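Side-chain contacts in cell division protein FtsI/penicillin binding protein 2 (Legionella pneumophila subsp. pneumophila ATCC 43290, PDB 4ZTK), which probably cross-links peptidoglycan in septal cell-wall synthesis as a D,D-transpeptidase of the penicillin-binding protein family: residues F206-N210 / S211-S215; N220-N223 / H224-N228. All coordinates share one frame; numbering follows the deposited sequence.

How the interactions relate
Both contacts are local and follow each other along one chain. Interaction 1 is the surface turn between strands 204-205 and 211-212, and it runs on to Ser-215, the N-cap of helix 216-231. Interaction 2 lies inside that helix. Their centres are about 19 Å apart. The nearest atoms come within about 4 Å, but the two do not touch. Interaction 1 is peripheral, its centre about 19 Å from the centre of the chain, against about 14 Å for interaction 2. Interaction 2 is also the one next to the probable active site: Leu-226 touches Lys-248, which belongs to the probable K(T/S)G-type motif beside the SxxK serine and lysine, Ser-80 and Lys-83.

Interaction 1: residues F206-N210 / S211-S215; sequences FDRGN and SAIIS
The guanidinium of Arg-208 has CB of Ser-211 over one face, with NH1 of Arg-208 4.2 Å from that CB. CD1 of Ile-213 meets the same group obliquely, 3.6 Å from NH2 of Arg-208. Both contacts lie at the turn of a beta hairpin formed by the short strands 204-205 and 211-212. Asn-210 and Ser-211 both face Ser-205, which makes a G1 beta bulge. The side chain of Arg-208 starts beside its backbone N (chi1 -79°) and bends at chi3 (50°). That bend brings the guanidinium to Ser-211 CB and Ile-213 CD1. The aliphatic part takes a share too, with CD of Arg-208 4.2 Å from CD1 of Ile-213. Ile-213 is buried against Ile-198 of helix 189-200 and Phe-158, and it shares Glu-157 of helix 148-157 with Arg-208. OD1 of Asn-210 takes a weak bond from ND2 of Asn-201, in the loop before strand 204-205. The carbonyl of Arg-208 is the polar centre of the turn. Arg-208 O receives a weak bond from Ser-211 N, at 3.3 Å, and a shorter one from the hydroxyl of the same serine. Ser-211 OG approaches Arg-208 O nearly head-on, with a C=O...OG angle of 166° and a length of 2.6 Å.

Interaction 2: residues N220-N223 / H224-N228; sequences NSIN and HMLEN
Asn-223, His-224 and Ile-222 carry most of this contact, each on a different side of the helix. CG of Asn-223 is anti to the backbone N (chi1 -179°), which swings the amide forward along the helix toward Glu-227. ND2 of Asn-223 comes within 3.0 Å of OE1 of Glu-227. The amide and carboxylate planes are 64° apart, so the two groups do not lie flat on each other. The other end of that amide is held from outside: OD1 of Asn-223 is hydrogen-bonded to Tyr-266 OH. All this takes place on helix 216-231 of the transpeptidase domain, whose regular i to i+4 bonds run through both segments. His-224 N gives one of them to Asn-220 O, at 3.0 Å. The exposed His-224 also lays its CB 3.4 Å from both Asn-220 O and Ser-221 O, while its ring leads away from the preceding turn. Ile-222 is buried. Its CG2 lies 4.1 Å from CD1 of Leu-226, and the two side chains run side by side in the same direction. The pair packs on helix 83-92, and Leu-226 also reaches Lys-248 of strand 246-253. Selenomethionine Met-225 extends toward helix 127-133, with SE 4.5 Å from CD1 of Ile-222.

Interaction 1: residues F206-N210 / S211-S215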
# COMPACT_ATOMS: atom_id res chain seq x y z
N PHE A 206 14.79 -1.49 -9.19
CA PHE A 206 16.13 -1.37 -8.64
C PHE A 206 16.79 -2.71 -8.34
O PHE A 206 17.90 -2.99 -8.80
CB PHE A 206 16.03 -0.55 -7.35
CG PHE A 206 14.68 -0.69 -6.67
CD1 PHE A 206 14.45 -1.70 -5.76
CD2 PHE A 206 13.65 0.19 -6.97
CE1 PHE A 206 13.22 -1.84 -5.16
CE2 PHE A 206 12.42 0.06 -6.37
CZ PHE A 206 12.20 -0.95 -5.46
N ASP A 207 16.09 -3.55 -7.57
CA ASP A 207 16.61 -4.85 -7.14
C ASP A 207 16.91 -5.79 -8.31
O ASP A 207 17.64 -6.77 -8.16
CB ASP A 207 15.63 -5.53 -6.16
CG ASP A 207 15.51 -4.79 -4.84
OD1 ASP A 207 16.45 -4.04 -4.49
OD2 ASP A 207 14.48 -4.95 -4.15
N ARG A 208 16.34 -5.49 -9.47
CA ARG A 208 16.63 -6.24 -10.68
C ARG A 208 17.47 -5.43 -11.66
O ARG A 208 17.26 -5.49 -12.88
CB ARG A 208 15.34 -6.71 -11.35
CG ARG A 208 14.71 -7.94 -10.71
CD ARG A 208 13.59 -8.48 -11.57
NE ARG A 208 14.02 -8.64 -12.96
CZ ARG A 208 13.20 -8.92 -13.97
NH1 ARG A 208 13.68 -9.04 -15.20
NH2 ARG A 208 11.90 -9.07 -13.75
N GLY A 209 18.41 -4.66 -11.13
CA GLY A 209 19.31 -3.85 -11.94
C GLY A 209 18.57 -2.78 -12.73
O GLY A 209 18.95 -2.46 -13.86
N ASN A 210 17.53 -2.23 -12.12
CA ASN A 210 16.67 -1.23 -12.75
C ASN A 210 16.04 -1.72 -14.06
O ASN A 210 16.02 -1.00 -15.06
CB ASN A 210 17.41 0.10 -12.95
CG ASN A 210 16.58 1.29 -12.49
OD1 ASN A 210 16.50 1.59 -11.30
ND2 ASN A 210 15.95 1.98 -13.45
N SER A 211 15.53 -2.95 -14.04
CA SER A 211 14.81 -3.50 -15.18
C SER A 211 13.36 -3.03 -15.16
O SER A 211 12.77 -2.86 -14.09
CB SER A 211 14.86 -5.03 -15.15
OG SER A 211 16.19 -5.50 -15.28
N ALA A 212 12.79 -2.83 -16.34
CA ALA A 212 11.39 -2.44 -16.46
C ALA A 212 10.49 -3.63 -16.15
O ALA A 212 10.50 -4.62 -16.87
CB ALA A 212 11.10 -1.90 -17.85
N ILE A 213 9.73 -3.53 -15.07
CA ILE A 213 8.76 -4.56 -14.71
C ILE A 213 7.50 -4.42 -15.56
O ILE A 213 6.93 -5.41 -16.01
CB ILE A 213 8.41 -4.51 -13.21
CG1 ILE A 213 9.67 -4.69 -12.37
CG2 ILE A 213 7.39 -5.58 -12.87
CD1 ILE A 213 10.47 -5.93 -12.74
N ILE A 214 7.08 -3.18 -15.77
CA ILE A 214 5.99 -2.90 -16.69
C ILE A 214 6.38 -1.80 -17.68
O ILE A 214 7.31 -1.04 -17.42
CB ILE A 214 4.69 -2.50 -15.95
CG1 ILE A 214 4.94 -1.33 -15.01
CG2 ILE A 214 4.13 -3.70 -15.19
CD1 ILE A 214 3.66 -0.77 -14.36
N SER A 215 5.67 -1.73 -18.80
CA SER A 215 5.97 -0.75 -19.84
C SER A 215 5.77 0.68 -19.37
O SER A 215 5.17 0.92 -18.32
CB SER A 215 5.09 -0.99 -21.07
OG SER A 215 3.74 -0.66 -20.78

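Interaction 2: residues N220-N223 / H224-N228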
# COMPACT_ATOMS: atom_id res chain seq x y z
N ASN A 220 2.42 4.88 -16.87
CA ASN A 220 1.66 6.12 -16.96
C ASN A 220 0.20 5.93 -16.58
O ASN A 220 -0.36 6.73 -15.82
CB ASN A 220 1.78 6.73 -18.35
CG ASN A 220 3.13 7.35 -18.60
OD1 ASN A 220 3.86 7.66 -17.66
ND2 ASN A 220 3.48 7.55 -19.86
N SER A 221 -0.42 4.87 -17.10
CA SER A 221 -1.81 4.57 -16.76
C SER A 221 -1.99 4.31 -15.27
O SER A 221 -2.90 4.84 -14.64
CB SER A 221 -2.31 3.35 -17.54
OG SER A 221 -2.22 3.58 -18.93
N ILE A 222 -1.11 3.48 -14.71
CA ILE A 222 -1.22 3.12 -13.30
C ILE A 222 -1.08 4.35 -12.41
O ILE A 222 -1.86 4.56 -11.48
CB ILE A 222 -0.18 2.06 -12.90
CG1 ILE A 222 -0.47 0.73 -13.60
CG2 ILE A 222 -0.16 1.87 -11.39
CD1 ILE A 222 -1.86 0.15 -13.32
N ASN A 223 -0.08 5.17 -12.71
CA ASN A 223 0.13 6.40 -11.95
C ASN A 223 -1.09 7.31 -12.03
O ASN A 223 -1.51 7.89 -11.02
CB ASN A 223 1.39 7.12 -12.43
CG ASN A 223 1.65 8.40 -11.66
OD1 ASN A 223 2.04 8.36 -10.49
ND2 ASN A 223 1.43 9.54 -12.30
N HIS A 224 -1.67 7.43 -13.22
CA HIS A 224 -2.88 8.22 -13.40
C HIS A 224 -4.02 7.67 -12.55
O HIS A 224 -4.77 8.41 -11.92
CB HIS A 224 -3.29 8.24 -14.88
CG HIS A 224 -4.53 9.05 -15.15
ND1 HIS A 224 -4.54 10.42 -15.15
CD2 HIS A 224 -5.79 8.66 -15.44
CE1 HIS A 224 -5.75 10.85 -15.43
NE2 HIS A 224 -6.54 9.80 -15.61
N MSE A 225 -4.14 6.34 -12.52
CA MSE A 225 -5.17 5.68 -11.72
C MSE A 225 -4.97 5.91 -10.23
O MSE A 225 -5.94 6.09 -9.49
CB MSE A 225 -5.20 4.18 -12.02
CG MSE A 225 -5.77 3.84 -13.39
SE MSE A 225 -5.97 1.91 -13.66
CE MSE A 225 -6.78 1.95 -15.44
N LEU A 226 -3.72 5.90 -9.79
CA LEU A 226 -3.41 6.14 -8.38
C LEU A 226 -3.62 7.60 -7.97
O LEU A 226 -3.99 7.87 -6.83
CB LEU A 226 -1.99 5.69 -8.06
CG LEU A 226 -1.83 4.18 -7.98
CD1 LEU A 226 -0.37 3.82 -7.74
CD2 LEU A 226 -2.71 3.63 -6.87
N GLU A 227 -3.36 8.53 -8.88
CA GLU A 227 -3.65 9.95 -8.63
C GLU A 227 -5.15 10.17 -8.54
O GLU A 227 -5.64 10.92 -7.69
CB GLU A 227 -3.09 10.83 -9.75
CG GLU A 227 -1.60 11.06 -9.69
CD GLU A 227 -1.15 12.13 -10.67
OE1 GLU A 227 -0.24 11.86 -11.48
OE2 GLU A 227 -1.70 13.26 -10.62
N ASN A 228 -5.88 9.51 -9.44
CA ASN A 228 -7.32 9.61 -9.48
C ASN A 228 -7.97 8.95 -8.27
O ASN A 228 -9.02 9.40 -7.80
CB ASN A 228 -7.86 8.99 -10.77
CG ASN A 228 -9.34 9.21 -10.94
OD1 ASN A 228 -9.80 10.34 -11.05
ND2 ASN A 228 -10.10 8.12 -10.97